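Side-chain contacts in periplasmic binding protein/LacI transcriptional regulator (Burkholderia multivorans, PDB 4YLE), which probably serves as the solute-binding component of an ABC transporter for simple sugars, taking up its ligand between two lobes: residues 156-161 with 193-198; 184-189 with 226-231; 119-124 with 287-292. All coordinates share one frame; numbering follows the deposited sequence.

Interaction 1 (156-161 with 193-198)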
loop_
_atom_site.group_PDB
_atom_site.type_symbol
_atom_site.label_atom_id
_atom_site.label_comp_id
_atom_site.label_asym_id
_atom_site.label_seq_id
_atom_site.Cartn_x
_atom_site.Cartn_y
_atom_site.Cartn_z
ATOM N N TYR A 156 4.200 8.676 17.098
ATOM C CA TYR A 156 3.432 9.876 17.387
ATOM C C TYR A 156 2.260 9.554 18.321
ATOM O O TYR A 156 2.032 10.250 19.316
ATOM C CB TYR A 156 2.938 10.518 16.096
ATOM C CG TYR A 156 2.368 11.901 16.311
ATOM C CD1 TYR A 156 3.195 12.990 16.575
ATOM C CD2 TYR A 156 1.016 12.111 16.274
ATOM C CE1 TYR A 156 2.664 14.260 16.778
ATOM C CE2 TYR A 156 0.480 13.371 16.479
ATOM C CZ TYR A 156 1.299 14.437 16.723
ATOM O OH TYR A 156 0.752 15.692 16.938
ATOM N N LEU A 157 1.524 8.493 18.004
ATOM C CA LEU A 157 0.468 8.020 18.881
ATOM C C LEU A 157 0.966 7.715 20.276
ATOM O O LEU A 157 0.319 8.075 21.262
ATOM C CB LEU A 157 -0.173 6.768 18.296
ATOM C CG LEU A 157 -1.235 6.070 19.153
ATOM C CD1 LEU A 157 -2.454 6.966 19.451
ATOM C CD2 LEU A 157 -1.662 4.788 18.424
ATOM N N ALA A 158 2.107 7.050 20.382
ATOM C CA ALA A 158 2.632 6.672 21.705
ATOM C C ALA A 158 2.799 7.875 22.613
ATOM O O ALA A 158 2.593 7.772 23.821
ATOM C CB ALA A 158 3.954 5.949 21.557
ATOM N N LYS A 159 3.151 9.024 22.041
ATOM C CA LYS A 159 3.354 10.229 22.843
ATOM C C LYS A 159 2.058 10.644 23.544
ATOM O O LYS A 159 2.090 11.300 24.598
ATOM C CB LYS A 159 3.857 11.394 21.984
ATOM C CG LYS A 159 5.043 11.110 21.095
ATOM C CD LYS A 159 6.142 10.335 21.802
ATOM C CE LYS A 159 7.150 9.780 20.798
ATOM N NZ LYS A 159 7.454 8.337 21.063
ATOM N N LYS A 160 0.927 10.261 22.945
ATOM C CA LYS A 160 -0.394 10.690 23.406
ATOM C C LYS A 160 -1.015 9.687 24.363
ATOM O O LYS A 160 -1.972 10.007 25.077
ATOM C CB LYS A 160 -1.314 10.926 22.203
ATOM C CG LYS A 160 -0.920 12.151 21.391
ATOM C CD LYS A 160 -2.113 13.012 21.043
ATOM C CE LYS A 160 -1.707 14.457 20.765
ATOM N NZ LYS A 160 -2.914 15.275 20.461
ATOM N N LEU A 161 -0.449 8.484 24.382
ATOM C CA LEU A 161 -0.912 7.403 25.226
ATOM C C LEU A 161 -0.023 7.275 26.419
ATOM O O LEU A 161 0.850 8.111 26.650
ATOM C CB LEU A 161 -0.936 6.072 24.465
ATOM C CG LEU A 161 -1.899 5.989 23.290
ATOM C CD1 LEU A 161 -1.877 4.625 22.591
ATOM C CD2 LEU A 161 -3.302 6.300 23.726
ATOM N N GLY A 193 6.799 2.036 23.781
ATOM C CA GLY A 193 6.083 2.998 24.604
ATOM C C GLY A 193 5.466 2.394 25.845
ATOM O O GLY A 193 5.038 3.120 26.748
ATOM N N GLY A 194 5.420 1.069 25.897
ATOM C CA GLY A 194 4.780 0.377 26.995
ATOM C C GLY A 194 3.289 0.113 26.836
ATOM O O GLY A 194 2.653 -0.304 27.806
HETATM N N MSE A 195 2.719 0.335 25.645
HETATM C CA MSE A 195 1.303 0.024 25.403
HETATM C C MSE A 195 1.151 -1.453 25.150
HETATM O O MSE A 195 2.122 -2.139 24.861
HETATM C CB MSE A 195 0.707 0.797 24.212
HETATM C CG MSE A 195 0.582 2.294 24.414
HETATM SE SE MSE A 195 2.157 3.288 23.765
HETATM C CE MSE A 195 2.447 4.362 25.387
ATOM N N LYS A 196 -0.074 -1.934 25.280
ATOM C CA LYS A 196 -0.399 -3.336 25.072
ATOM C C LYS A 196 -1.321 -3.567 23.855
ATOM O O LYS A 196 -2.469 -3.126 23.825
ATOM C CB LYS A 196 -1.051 -3.889 26.330
ATOM C CG LYS A 196 -1.140 -5.389 26.356
ATOM C CD LYS A 196 -1.701 -5.864 27.686
ATOM C CE LYS A 196 -2.510 -7.147 27.538
ATOM N NZ LYS A 196 -3.795 -7.042 28.294
ATOM N N VAL A 197 -0.820 -4.259 22.835
ATOM C CA VAL A 197 -1.658 -4.587 21.688
ATOM C C VAL A 197 -2.524 -5.774 22.046
ATOM O O VAL A 197 -2.015 -6.883 22.198
ATOM C CB VAL A 197 -0.817 -4.911 20.426
ATOM C CG1 VAL A 197 -1.711 -5.130 19.217
ATOM C CG2 VAL A 197 0.146 -3.794 20.136
ATOM N N VAL A 198 -3.831 -5.568 22.170
ATOM C CA VAL A 198 -4.713 -6.648 22.605
ATOM C C VAL A 198 -5.397 -7.384 21.451
ATOM O O VAL A 198 -5.952 -8.459 21.653
ATOM C CB VAL A 198 -5.773 -6.108 23.589
ATOM C CG1 VAL A 198 -5.046 -5.583 24.808
ATOM C CG2 VAL A 198 -6.634 -5.016 22.933
#
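Met195, present as selenomethionine, meets Ala158 and Leu161 at the C-terminal end of helix 146-160, and different parts of its bent side chain serve the two residues. The chain leaves the backbone with CG anti to the carbonyl carbon (chi1 -67°), and the bends at chi2 (92°) and chi3 (-130°) lay SE beside Ala158 and bring CE over its carbonyl. The selenium comes alongside Ala158, with SE 3.9 Å from Ala158 CB and almost as near to its CA. Beyond it the terminal methyl folds round the helix end, where Met195 CE rests 3.8 Å from Ala158 O. That oxygen also accepts a hydrogen bond from Leu161 N (3.2 Å), so the methyl packs against a carbonyl already engaged within its own helix end. Leu161 crosses the selenomethionine at a slant. One of its methyls, CD1, reaches Met195 CG at 3.8 Å, while Leu161 CB lies 3.9 Å from Met195 CE; the leucine thus touches both the root and the tip of the bent chain.

The contact belongs to the lobe of this periplasmic binding protein built on the four-stranded parallel sheet, where helix 177-193 ends and strand 196-202 starts. Gly194 closes that helix in a Schellman motif with positive phi, and the chain then passes through the extended Met195 into the strand. Just before Gly194, Gly193 approaches helix 146-160 closely, its CA 5.8 Å from that of Ala158. Met190, on the last turns of helix 177-193, packs on both Ala158 and Met195. Leu161 extends the apolar layer toward the sheet through Val167 and Tyr252, and the backbone of Lys196 is hydrogen-bonded to Asp165 and Val167, at the start of the adjacent strand 166-171.

Interaction 2 (184-189 with 226-231)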
loop_
_atom_site.group_PDB
_atom_site.type_symbol
_atom_site.label_atom_id
_atom_site.label_comp_id
_atom_site.label_asym_id
_atom_site.label_seq_id
_atom_site.Cartn_x
_atom_site.Cartn_y
_atom_site.Cartn_z
ATOM N N ALA A 184 3.953 -4.755 11.944
ATOM C CA ALA A 184 5.166 -4.889 12.729
ATOM C C ALA A 184 5.684 -3.529 13.231
ATOM O O ALA A 184 6.069 -3.408 14.391
ATOM C CB ALA A 184 6.235 -5.606 11.902
ATOM N N GLY A 185 5.677 -2.504 12.363
ATOM C CA GLY A 185 6.065 -1.156 12.777
ATOM C C GLY A 185 5.174 -0.613 13.884
ATOM O O GLY A 185 5.655 -0.005 14.846
ATOM N N PHE A 186 3.869 -0.848 13.750
ATOM C CA PHE A 186 2.919 -0.441 14.777
ATOM C C PHE A 186 3.235 -1.160 16.089
ATOM O O PHE A 186 3.284 -0.549 17.150
ATOM C CB PHE A 186 1.487 -0.748 14.326
ATOM C CG PHE A 186 0.894 0.230 13.316
ATOM C CD1 PHE A 186 1.142 1.596 13.382
ATOM C CD2 PHE A 186 -0.058 -0.200 12.400
ATOM C CE1 PHE A 186 0.546 2.478 12.496
ATOM C CE2 PHE A 186 -0.655 0.694 11.496
ATOM C CZ PHE A 186 -0.367 2.014 11.563
ATOM N N GLN A 187 3.456 -2.464 16.014
ATOM C CA GLN A 187 3.796 -3.239 17.214
ATOM C C GLN A 187 5.092 -2.695 17.852
ATOM O O GLN A 187 5.182 -2.558 19.045
ATOM C CB GLN A 187 3.966 -4.728 16.904
ATOM C CG GLN A 187 2.752 -5.452 16.340
ATOM C CD GLN A 187 2.002 -6.279 17.352
ATOM O OE1 GLN A 187 2.021 -6.003 18.553
ATOM N NE2 GLN A 187 1.336 -7.312 16.868
ATOM N N ASP A 188 6.090 -2.362 17.035
ATOM C CA ASP A 188 7.356 -1.837 17.538
ATOM C C ASP A 188 7.132 -0.584 18.359
ATOM O O ASP A 188 7.706 -0.411 19.439
ATOM C CB ASP A 188 8.299 -1.489 16.378
ATOM C CG ASP A 188 8.754 -2.713 15.565
ATOM O OD1 ASP A 188 8.667 -3.869 16.061
ATOM O OD2 ASP A 188 9.284 -2.478 14.427
ATOM N N ALA A 189 6.294 0.302 17.827
ATOM C CA ALA A 189 6.004 1.571 18.490
ATOM C C ALA A 189 5.314 1.351 19.831
ATOM O O ALA A 189 5.683 1.964 20.848
ATOM C CB ALA A 189 5.153 2.427 17.583
ATOM N N ALA A 226 -6.807 3.163 21.508
ATOM C CA ALA A 226 -6.453 3.547 20.162
ATOM C C ALA A 226 -6.634 2.402 19.187
ATOM O O ALA A 226 -6.581 1.222 19.549
ATOM C CB ALA A 226 -5.024 4.024 20.103
ATOM N N LEU A 227 -6.847 2.787 17.945
ATOM C CA LEU A 227 -6.906 1.868 16.827
ATOM C C LEU A 227 -5.863 2.285 15.812
ATOM O O LEU A 227 -5.918 3.398 15.310
ATOM C CB LEU A 227 -8.281 1.903 16.186
ATOM C CG LEU A 227 -9.387 1.325 17.074
ATOM C CD1 LEU A 227 -10.776 1.910 16.756
ATOM C CD2 LEU A 227 -9.404 -0.192 16.990
ATOM N N LEU A 228 -4.922 1.383 15.527
ATOM C CA LEU A 228 -3.837 1.678 14.610
ATOM C C LEU A 228 -4.149 0.956 13.302
ATOM O O LEU A 228 -4.166 -0.284 13.273
ATOM C CB LEU A 228 -2.495 1.213 15.169
ATOM C CG LEU A 228 -1.986 1.831 16.476
ATOM C CD1 LEU A 228 -2.781 1.372 17.681
ATOM C CD2 LEU A 228 -0.510 1.499 16.649
ATOM N N CYS A 229 -4.393 1.712 12.235
ATOM C CA CYS A 229 -4.924 1.166 10.997
ATOM C C CYS A 229 -3.905 1.198 9.895
ATOM O O CYS A 229 -3.255 2.220 9.687
ATOM C CB CYS A 229 -6.167 1.929 10.553
ATOM S SG CYS A 229 -7.458 1.924 11.796
ATOM N N GLY A 230 -3.812 0.080 9.183
ATOM C CA GLY A 230 -2.844 -0.099 8.128
ATOM C C GLY A 230 -3.026 0.786 6.893
ATOM O O GLY A 230 -2.105 0.951 6.102
ATOM N N ASN A 231 -4.204 1.357 6.704
ATOM C CA ASN A 231 -4.368 2.385 5.658
ATOM C C ASN A 231 -5.483 3.346 6.050
ATOM O O ASN A 231 -6.191 3.110 7.025
ATOM C CB ASN A 231 -4.569 1.734 4.273
ATOM C CG ASN A 231 -5.943 1.187 4.057
ATOM O OD1 ASN A 231 -6.698 1.000 5.003
ATOM N ND2 ASN A 231 -6.287 0.926 2.790
#
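Phe186 of helix 177-193 and Leu228 of strand 226-229 mark the closest backbone approach, with CA atoms 7.1 Å apart, and no hydrogen bond joins the two segments. The gap is filled mainly by one aromatic ring. Phe186 sends CG anti to its carbonyl carbon (chi1 -78°), which carries the phenyl group off the helix toward the sheet, slanting toward the C-terminal end of the strand. Leu228 CB sits over the middle of one ring face, 3.9 Å from the centroid and only 7° off the normal, a CH-pi contact of nearly vertical approach. The leucine runs past the phenylalanine in the opposite direction, so its methyl CD2 falls back near the root of the ring, 3.7 Å from Phe186 CD1.

The far rim of the ring meets backbone instead. Close to the ring plane, Phe186 CZ lies 3.4 Å from Cys229 O, a placing of the carbonyl oxygen near the ring hydrogens that is probably favourable electrostatically, and Phe186 CE2 is 4.0 Å from Gly230 N. The ring therefore lies against the point where the strand gives way to the loop. Asn231, one residue on, N-caps helix 232-244 by bonding Met234 N through OD1, while its ND2 is hydrogen-bonded to an unknown bound ligand.

This is helix-on-sheet packing in a parallel alpha/beta lobe. Ile169 of strand 166-171 packs on Phe186, Leu157 of helix 146-160 covers Leu228 on the same face, and Cys229 points to the other face, where Ala235 and Ala238 of helix 232-244 receive it.

Interaction 3 (119-124 with 287-292)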
loop_
_atom_site.group_PDB
_atom_site.type_symbol
_atom_site.label_atom_id
_atom_site.label_comp_id
_atom_site.label_asym_id
_atom_site.label_seq_id
_atom_site.Cartn_x
_atom_site.Cartn_y
_atom_site.Cartn_z
ATOM N N ILE A 119 9.919 -6.219 -19.360
ATOM C CA ILE A 119 10.577 -5.779 -18.144
ATOM C C ILE A 119 9.473 -5.577 -17.108
ATOM O O ILE A 119 8.497 -4.898 -17.373
ATOM C CB ILE A 119 11.405 -4.468 -18.379
ATOM C CG1 ILE A 119 12.556 -4.748 -19.363
ATOM C CG2 ILE A 119 11.960 -3.876 -17.061
ATOM C CD1 ILE A 119 13.563 -5.795 -18.875
ATOM N N VAL A 120 9.623 -6.192 -15.944
ATOM C CA VAL A 120 8.679 -5.974 -14.838
ATOM C C VAL A 120 9.364 -5.308 -13.675
ATOM O O VAL A 120 10.416 -5.745 -13.242
ATOM C CB VAL A 120 8.075 -7.301 -14.372
ATOM C CG1 VAL A 120 7.081 -7.069 -13.238
ATOM C CG2 VAL A 120 7.440 -8.048 -15.560
ATOM N N VAL A 121 8.726 -4.252 -13.162
ATOM C CA VAL A 121 9.152 -3.545 -11.981
ATOM C C VAL A 121 8.014 -3.642 -10.987
ATOM O O VAL A 121 6.866 -3.477 -11.350
ATOM C CB VAL A 121 9.460 -2.076 -12.282
ATOM C CG1 VAL A 121 9.892 -1.347 -11.040
ATOM C CG2 VAL A 121 10.557 -1.957 -13.368
ATOM N N ASN A 122 8.382 -3.924 -9.751
ATOM C CA ASN A 122 7.473 -4.143 -8.630
ATOM C C ASN A 122 7.431 -2.848 -7.846
ATOM O O ASN A 122 8.486 -2.346 -7.451
ATOM C CB ASN A 122 8.033 -5.311 -7.813
ATOM C CG ASN A 122 7.220 -5.700 -6.594
ATOM O OD1 ASN A 122 7.687 -6.547 -5.844
ATOM N ND2 ASN A 122 6.017 -5.144 -6.408
ATOM N N ILE A 123 6.241 -2.315 -7.612
ATOM C CA ILE A 123 6.109 -1.195 -6.688
ATOM C C ILE A 123 5.135 -1.467 -5.543
ATOM O O ILE A 123 4.374 -2.415 -5.618
ATOM C CB ILE A 123 5.639 0.086 -7.401
ATOM C CG1 ILE A 123 4.183 -0.032 -7.886
ATOM C CG2 ILE A 123 6.597 0.425 -8.595
ATOM C CD1 ILE A 123 3.629 1.263 -8.564
ATOM N N ASP A 124 5.217 -0.627 -4.492
ATOM C CA ASP A 124 4.223 -0.541 -3.396
ATOM C C ASP A 124 4.318 -1.724 -2.439
ATOM O O ASP A 124 4.792 -1.593 -1.305
ATOM C CB ASP A 124 2.815 -0.422 -3.970
ATOM C CG ASP A 124 1.737 -0.370 -2.891
ATOM O OD1 ASP A 124 2.057 -0.009 -1.758
ATOM O OD2 ASP A 124 0.559 -0.676 -3.193
ATOM N N ILE A 287 8.049 3.483 -13.355
ATOM C CA ILE A 287 8.077 3.693 -14.804
ATOM C C ILE A 287 9.502 4.066 -15.248
ATOM O O ILE A 287 10.023 3.481 -16.195
ATOM C CB ILE A 287 7.069 4.782 -15.228
ATOM C CG1 ILE A 287 5.641 4.289 -15.003
ATOM C CG2 ILE A 287 7.264 5.155 -16.702
ATOM C CD1 ILE A 287 4.572 5.381 -15.008
ATOM N N ASP A 288 10.144 4.999 -14.552
ATOM C CA ASP A 288 11.503 5.425 -14.934
ATOM C C ASP A 288 12.487 4.263 -14.886
ATOM O O ASP A 288 13.341 4.118 -15.777
ATOM C CB ASP A 288 12.008 6.544 -14.031
ATOM C CG ASP A 288 11.604 7.928 -14.508
ATOM O OD1 ASP A 288 11.127 8.065 -15.664
ATOM O OD2 ASP A 288 11.793 8.883 -13.712
ATOM N N THR A 289 12.368 3.441 -13.847
ATOM C CA THR A 289 13.209 2.267 -13.691
ATOM C C THR A 289 13.090 1.367 -14.930
ATOM O O THR A 289 14.101 0.905 -15.489
ATOM C CB THR A 289 12.831 1.479 -12.413
ATOM O OG1 THR A 289 13.126 2.282 -11.265
ATOM C CG2 THR A 289 13.657 0.194 -12.337
ATOM N N ALA A 290 11.858 1.149 -15.378
ATOM C CA ALA A 290 11.598 0.301 -16.533
ATOM C C ALA A 290 12.152 0.938 -17.812
ATOM O O ALA A 290 12.811 0.285 -18.621
ATOM C CB ALA A 290 10.108 0.048 -16.654
ATOM N N LEU A 291 11.901 2.230 -17.989
ATOM C CA LEU A 291 12.356 2.910 -19.192
ATOM C C LEU A 291 13.893 2.969 -19.260
ATOM O O LEU A 291 14.472 2.891 -20.330
ATOM C CB LEU A 291 11.758 4.332 -19.263
ATOM C CG LEU A 291 10.229 4.446 -19.402
ATOM C CD1 LEU A 291 9.781 5.888 -19.316
ATOM C CD2 LEU A 291 9.711 3.842 -20.700
ATOM N N LYS A 292 14.544 3.123 -18.115
ATOM C CA LYS A 292 15.999 3.161 -18.081
ATOM C C LYS A 292 16.568 1.804 -18.506
ATOM O O LYS A 292 17.518 1.719 -19.306
ATOM C CB LYS A 292 16.468 3.577 -16.681
ATOM C CG LYS A 292 16.254 5.068 -16.461
ATOM C CD LYS A 292 16.830 5.554 -15.160
ATOM C CE LYS A 292 16.711 7.071 -15.060
ATOM N NZ LYS A 292 17.263 7.585 -13.774
#
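Val121 of strand 119-123 packs against Thr289 and Ala290 of helix 279-295, a helix-on-sheet contact within the lobe of the periplasmic binding protein fold built on the mixed sheet. The two short segments run nearly antiparallel, at 157°, with their axes 8.3 Å apart.

Apolar contacts hold the pair together. The methyl CG2 of Val121, placed anti to the carbonyl carbon, is shared between two helix residues, standing 3.9 Å from Ala290 CB and equally far from Thr289 CG2. Ile119 adds a looser contact, with its CG2 4.2 Å from Ala290 CA, while the longer branch of its side chain turns away from the helix. Val142 of the adjacent strand packs on both Val121 and Thr289, and Ala95 meets Ala290, so the helix rests on several strands.

Polar groups bond outside this interface. At the end of the strand, Asp124 OD2 forms a salt bridge with Lys40 and its OD1 is hydrogen-bonded to the unknown ligand. The threonine divides its two branches: with chi1 at -66°, CG2 faces Val121 while OG1 hydrogen-bonds to Phe285 O one helical turn earlier.

Overall arrangement
Interactions 1 and 2 share one lobe, their centres 10 Å apart, and are joined through the end of helix 146-160 and the residue after it: Leu157 CD2 lies 3.6 Å from Leu228 CG, and Leu161 CD1 reaches Ala226 CB at 4.1 Å. Interaction 3 belongs to the other lobe, with its centre 38 Å from that of interaction 1 and 29 Å from that of interaction 2; in sequence its segments enclose both. The nearest atoms of interactions 2 and 3 are still about 9 Å apart, and the unknown ligand lies between Asn231 of one lobe and Asp124 of the other, consistent with the interlobe cleft of this family. Interaction 1 lies farther out.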